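Long-range contacts in probable glucarate dehydratase (Mycobacterium smegmatis str. MC2 155, PDB 3VDG), which probably dehydrates glucarate or a related acid sugar, as a metal-dependent lyase of the enolase superfamily: residues G124-A129 with A290-V295; V296-L301 with H318-L323. All coordinates share one frame; numbering follows the deposited sequence.

Interaction 1 of 2, residues G124-A129 with A290-V295; sequences GMITSA and ATNMCV. With NA (sodium ion), chain C; FMT (formic acid), chain B.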
loop_
_atom_site.group_PDB
_atom_site.type_symbol
_atom_site.label_atom_id
_atom_site.label_comp_id
_atom_site.label_asym_id
_atom_site.label_seq_id
_atom_site.Cartn_x
_atom_site.Cartn_y
_atom_site.Cartn_z
ATOM N N GLY A 124 5.411 -26.978 8.218
ATOM C CA GLY A 124 4.049 -27.457 7.975
ATOM C C GLY A 124 3.031 -26.811 8.897
ATOM O O GLY A 124 1.831 -27.075 8.803
ATOM N N MET A 125 3.524 -25.962 9.795
ATOM C CA MET A 125 2.692 -25.212 10.729
ATOM C C MET A 125 1.806 -24.216 9.965
ATOM O O MET A 125 0.599 -24.128 10.190
ATOM C CB MET A 125 3.611 -24.480 11.717
ATOM C CG MET A 125 3.037 -24.223 13.101
ATOM S SD MET A 125 4.275 -24.377 14.413
ATOM C CE MET A 125 5.790 -24.020 13.530
ATOM N N ILE A 126 2.433 -23.462 9.062
ATOM C CA ILE A 126 1.757 -22.452 8.244
ATOM C C ILE A 126 1.905 -22.841 6.778
ATOM O O ILE A 126 2.991 -22.713 6.206
ATOM C CB ILE A 126 2.413 -21.065 8.411
ATOM C CG1 ILE A 126 2.157 -20.506 9.816
ATOM C CG2 ILE A 126 1.948 -20.127 7.301
ATOM C CD1 ILE A 126 3.160 -19.470 10.261
ATOM N N THR A 127 0.816 -23.291 6.163
ATOM C CA THR A 127 0.900 -23.867 4.821
ATOM C C THR A 127 0.158 -23.107 3.698
ATOM O O THR A 127 0.094 -23.585 2.571
ATOM C CB THR A 127 0.476 -25.364 4.812
ATOM O OG1 THR A 127 -0.930 -25.485 5.072
ATOM C CG2 THR A 127 1.267 -26.164 5.857
ATOM N N SER A 128 -0.382 -21.924 3.973
ATOM C CA SER A 128 -1.149 -21.234 2.941
ATOM C C SER A 128 -0.514 -19.936 2.421
ATOM O O SER A 128 -1.172 -19.158 1.737
ATOM C CB SER A 128 -2.593 -20.990 3.408
ATOM O OG SER A 128 -2.649 -20.269 4.628
ATOM N N ALA A 129 0.765 -19.703 2.724
ATOM C CA ALA A 129 1.414 -18.462 2.252
ATOM C C ALA A 129 1.808 -18.552 0.775
ATOM O O ALA A 129 2.064 -19.639 0.260
ATOM C CB ALA A 129 2.617 -18.097 3.116
ATOM N N ALA A 290 -6.024 -12.606 17.211
ATOM C CA ALA A 290 -4.970 -12.308 16.249
ATOM C C ALA A 290 -4.633 -13.571 15.476
ATOM O O ALA A 290 -4.920 -14.674 15.932
ATOM C CB ALA A 290 -3.735 -11.816 16.982
ATOM N N THR A 291 -4.009 -13.423 14.309
ATOM C CA THR A 291 -3.596 -14.595 13.567
ATOM C C THR A 291 -2.296 -14.394 12.785
ATOM O O THR A 291 -2.005 -13.292 12.319
ATOM C CB THR A 291 -4.666 -15.015 12.562
ATOM O OG1 THR A 291 -4.283 -16.275 11.985
ATOM C CG2 THR A 291 -4.761 -13.980 11.449
ATOM N N ASN A 292 -1.525 -15.474 12.661
ATOM C CA ASN A 292 -0.561 -15.630 11.574
ATOM C C ASN A 292 -0.690 -17.020 10.988
ATOM O O ASN A 292 0.304 -17.625 10.585
ATOM C CB ASN A 292 0.871 -15.450 12.054
ATOM C CG ASN A 292 1.186 -16.306 13.267
ATOM O OD1 ASN A 292 1.322 -15.790 14.372
ATOM N ND2 ASN A 292 1.303 -17.616 13.069
ATOM N N MET A 293 -1.903 -17.549 10.970
ATOM C CA MET A 293 -2.108 -18.869 10.417
ATOM C C MET A 293 -3.245 -18.871 9.427
ATOM O O MET A 293 -3.133 -19.470 8.380
ATOM C CB MET A 293 -2.352 -19.913 11.519
ATOM C CG MET A 293 -1.124 -20.211 12.354
ATOM S SD MET A 293 -1.491 -21.369 13.704
ATOM C CE MET A 293 -1.536 -22.897 12.768
ATOM N N CYS A 294 -4.345 -18.193 9.731
ATOM C CA CYS A 294 -5.456 -18.220 8.774
ATOM C C CYS A 294 -5.489 -16.993 7.867
ATOM O O CYS A 294 -6.293 -16.934 6.941
ATOM C CB CYS A 294 -6.809 -18.470 9.469
ATOM S SG CYS A 294 -7.253 -17.225 10.686
ATOM N N VAL A 295 -4.613 -16.022 8.130
ATOM C CA VAL A 295 -4.382 -14.907 7.201
ATOM C C VAL A 295 -2.861 -14.718 7.007
ATOM O O VAL A 295 -2.200 -14.053 7.819
ATOM C CB VAL A 295 -4.994 -13.578 7.713
ATOM C CG1 VAL A 295 -4.776 -12.467 6.685
ATOM C CG2 VAL A 295 -6.487 -13.730 7.967
HETATM NA NA NA C . 1.390 -16.604 16.410
HETATM C C FMT B . 4.433 -19.897 14.846
HETATM O O1 FMT B . 3.408 -19.328 15.206
HETATM O O2 FMT B . 5.038 -19.543 13.706
HETATM O O HOH W 1 -1.430 -21.087 7.187
HETATM O O HOH W 2 -5.004 -20.543 5.906
HETATM O O HOH W 3 0.063 -18.439 15.728
HETATM O O HOH W 4 3.629 -17.082 16.268
#

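Interaction 2 of 2, residues V296-L301 with H318-L323; sequences VAFDQL and HYWGGL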
loop_
_atom_site.group_PDB
_atom_site.type_symbol
_atom_site.label_atom_id
_atom_site.label_comp_id
_atom_site.label_asym_id
_atom_site.label_seq_id
_atom_site.Cartn_x
_atom_site.Cartn_y
_atom_site.Cartn_z
ATOM N N VAL A 296 -2.323 -15.303 5.941
ATOM C CA VAL A 296 -0.884 -15.291 5.678
ATOM C C VAL A 296 -0.590 -14.902 4.228
ATOM O O VAL A 296 0.570 -14.946 3.776
ATOM C CB VAL A 296 -0.219 -16.662 6.005
ATOM C CG1 VAL A 296 -0.291 -16.957 7.502
ATOM C CG2 VAL A 296 -0.866 -17.782 5.204
ATOM N N ALA A 297 -1.636 -14.512 3.499
ATOM C CA ALA A 297 -1.505 -14.125 2.083
ATOM C C ALA A 297 -2.613 -13.136 1.734
ATOM O O ALA A 297 -3.694 -13.180 2.329
ATOM C CB ALA A 297 -1.591 -15.347 1.175
ATOM N N PHE A 298 -2.358 -12.252 0.771
ATOM C CA PHE A 298 -3.364 -11.250 0.423
ATOM C C PHE A 298 -4.708 -11.873 0.035
ATOM O O PHE A 298 -5.757 -11.343 0.388
ATOM C CB PHE A 298 -2.863 -10.294 -0.677
ATOM C CG PHE A 298 -1.767 -9.362 -0.199
ATOM C CD1 PHE A 298 -2.078 -8.208 0.516
ATOM C CD2 PHE A 298 -0.438 -9.670 -0.426
ATOM C CE1 PHE A 298 -1.082 -7.366 0.981
ATOM C CE2 PHE A 298 0.567 -8.823 0.023
ATOM C CZ PHE A 298 0.247 -7.673 0.730
ATOM N N ASP A 299 -4.700 -12.986 -0.692
ATOM C CA ASP A 299 -6.006 -13.520 -1.131
ATOM C C ASP A 299 -6.872 -14.116 -0.017
ATOM O O ASP A 299 -8.023 -14.490 -0.242
ATOM C CB ASP A 299 -5.885 -14.463 -2.337
ATOM C CG ASP A 299 -5.088 -15.706 -2.040
ATOM O OD1 ASP A 299 -4.569 -16.303 -3.006
ATOM O OD2 ASP A 299 -4.977 -16.087 -0.856
ATOM N N GLN A 300 -6.334 -14.181 1.192
ATOM C CA GLN A 300 -7.131 -14.619 2.340
ATOM C C GLN A 300 -7.810 -13.467 3.055
ATOM O O GLN A 300 -8.720 -13.667 3.858
ATOM C CB GLN A 300 -6.259 -15.405 3.327
ATOM C CG GLN A 300 -5.819 -16.749 2.760
ATOM C CD GLN A 300 -4.577 -17.276 3.449
ATOM O OE1 GLN A 300 -4.053 -16.652 4.371
ATOM N NE2 GLN A 300 -4.085 -18.406 2.987
ATOM N N LEU A 301 -7.384 -12.244 2.777
ATOM C CA LEU A 301 -7.954 -11.097 3.507
ATOM C C LEU A 301 -9.475 -10.907 3.304
ATOM O O LEU A 301 -10.207 -10.656 4.259
ATOM C CB LEU A 301 -7.198 -9.801 3.158
ATOM C CG LEU A 301 -5.857 -9.688 3.896
ATOM C CD1 LEU A 301 -4.965 -8.642 3.218
ATOM C CD2 LEU A 301 -6.074 -9.345 5.367
ATOM N N HIS A 318 8.634 -11.779 5.634
ATOM C CA HIS A 318 9.284 -12.957 5.027
ATOM C C HIS A 318 8.327 -13.774 4.213
ATOM O O HIS A 318 8.737 -14.465 3.266
ATOM C CB HIS A 318 9.938 -13.844 6.090
ATOM C CG HIS A 318 10.975 -13.138 6.928
ATOM N ND1 HIS A 318 10.674 -12.519 8.110
ATOM C CD2 HIS A 318 12.346 -12.974 6.738
ATOM C CE1 HIS A 318 11.803 -12.003 8.641
ATOM N NE2 HIS A 318 12.822 -12.276 7.805
ATOM N N TYR A 319 7.040 -13.742 4.549
ATOM C CA TYR A 319 6.087 -14.496 3.713
ATOM C C TYR A 319 4.984 -13.672 3.039
ATOM O O TYR A 319 4.294 -14.180 2.149
ATOM C CB TYR A 319 5.546 -15.761 4.419
ATOM C CG TYR A 319 4.753 -15.540 5.692
ATOM C CD1 TYR A 319 5.288 -15.882 6.927
ATOM C CD2 TYR A 319 3.478 -14.996 5.655
ATOM C CE1 TYR A 319 4.569 -15.704 8.097
ATOM C CE2 TYR A 319 2.753 -14.799 6.828
ATOM C CZ TYR A 319 3.309 -15.161 8.046
ATOM O OH TYR A 319 2.599 -14.966 9.224
ATOM N N TRP A 320 4.853 -12.398 3.423
ATOM C CA TRP A 320 3.951 -11.451 2.730
ATOM C C TRP A 320 4.551 -10.777 1.529
ATOM O O TRP A 320 3.851 -10.098 0.776
ATOM C CB TRP A 320 3.428 -10.378 3.691
ATOM C CG TRP A 320 2.329 -10.873 4.594
ATOM C CD1 TRP A 320 2.461 -11.446 5.847
ATOM C CD2 TRP A 320 0.875 -10.844 4.337
ATOM N NE1 TRP A 320 1.231 -11.756 6.373
ATOM C CE2 TRP A 320 0.241 -11.424 5.512
ATOM C CE3 TRP A 320 0.077 -10.374 3.308
ATOM C CZ2 TRP A 320 -1.132 -11.540 5.623
ATOM C CZ3 TRP A 320 -1.315 -10.515 3.422
ATOM C CH2 TRP A 320 -1.900 -11.079 4.561
ATOM N N GLY A 321 5.855 -10.935 1.326
ATOM C CA GLY A 321 6.448 -10.485 0.066
ATOM C C GLY A 321 7.342 -9.265 0.185
ATOM O O GLY A 321 7.501 -8.509 -0.764
ATOM N N GLY A 322 7.950 -9.065 1.344
ATOM C CA GLY A 322 8.940 -7.983 1.479
ATOM C C GLY A 322 8.361 -6.754 2.155
ATOM O O GLY A 322 7.240 -6.788 2.667
ATOM N N LEU A 323 9.112 -5.657 2.169
ATOM C CA LEU A 323 8.722 -4.535 3.026
ATOM C C LEU A 323 7.613 -3.652 2.455
ATOM O O LEU A 323 6.720 -3.178 3.192
ATOM C CB LEU A 323 9.951 -3.694 3.395
ATOM C CG LEU A 323 11.145 -4.449 4.021
ATOM C CD1 LEU A 323 12.235 -3.474 4.482
ATOM C CD2 LEU A 323 10.751 -5.345 5.186
HETATM O O HOH W 5 1.729 -14.858 1.457
#

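Interaction 1 of 2, residues G124-A129 with A290-V295
Ile-126 and Met-293 bring an apolar, partly water-mediated contact to the metal end of the modified TIM barrel, where the loop between helices 100-111 and 131-151 lies against the turn that follows strand 289-291. Direct contact is small, 193 Å² in all. Ile-126 lays its CG1-CD1 arm across the side chain of Asn-292 at about a right angle, CD1 reaching 3.8 Å from ND2. The same methyl lies 3.4 Å from Asn-292 O, a buried carbonyl that has no polar partner in the model. Beside it, Met-293 runs extended as far as SD and then bends at chi3 (77°), which sets its CE methyl 3.6 Å from Met-125 O. Polar linkage is left to water. One molecule donates to Met-293 O at 2.6 Å, accepts weakly from Thr-127 N and, in the Ser-128 conformer described here, bonds its OG; a second joins the same OG and carbonyl. The turn is shaped from within by Thr-291, whose OG1 accepts from the backbone N of Met-293 (172°) and of Cys-294, an ST turn and an ST motif sharing one oxygen. Asp-270 also bonds that hydroxyl and Asn-292 N. Asn-292 OD1 lies 2.2 Å from sodium, while ND2 gives formate a weak hydrogen bond. Asp-244 and Glu-269 complete the protein ligands, three residues at successive strand ends, as in the magnesium site of the enolase superfamily.

Interaction 2 of 2, residues V296-L301 with H318-L323
Trp-320 drives the edge of its six-membered ring into the face of Phe-298, a T-shaped pair with planes at 84° and centroids 4.9 Å apart. CE3 stands over the centre of the phenyl ring. The indole's own face is occupied too: the peptide joining Val-296 to Ala-297 lies above it, offset toward the rim, with Val-296 C 3.7 Å from Trp-320 CZ2. Phe-298 N approaches obliquely, 3.3 Å from Trp-320 CZ3, and Leu-301 CD1 does likewise at 4.1 Å from the same Trp-320 CZ3. Tyr-319 CE2 comes 3.6 Å from Val-296 CB, and its ring edge, near the ring plane, faces Val-296 O. Tyr-319 CG sits between the backbone N and the carbonyl carbon (chi1 62°), laying the ring along the Val-296 side chain, while Trp-320 reaches the 296-298 backbone. A water donates to both Val-296 O (2.6 Å) and Tyr-319 O, bridging the two carbonyls. In the (β/α)7β barrel, strands 289-291 and 312-315 are joined through helix 301-307 as a beta-alpha-beta crossover; the loop opens this connection, and helix 317-320 follows its second strand. Next outward, Gln-300 folds back so that its OE1 takes the N-H of Val-296 at 2.7 Å, nearly straight at 172°, and that of Ala-297 weakly. Helix 323-336 supplies Leu-328 and Ile-332 against Phe-298 and Leu-329 against Trp-320. On the subunit side, Thr-335 of the second subunit packs on Phe-298 and Leu-301.

The two interactions lie in series along the chain, and their centres are about 10 Å apart. Segment 290-295 runs directly into 296-301, so one connection after strand 289-291 first meets the loop 124-129 and then helix 317-320, beyond strand 312-315. They also touch directly: in the Ser-128 conformer described here, its OG is 2.9 Å from Gln-300 NE2, a probable though weak hydrogen bond, and Tyr-319 OH packs on Asn-292 CB at 3.4 Å. Interaction 1 holds Asn-292, one of the three protein ligands of the sodium, whereas interaction 2 forms a buried aromatic cluster whose Phe-298 reaches the second subunit, so that one barrel loop runs from the metal site to the dimer interface.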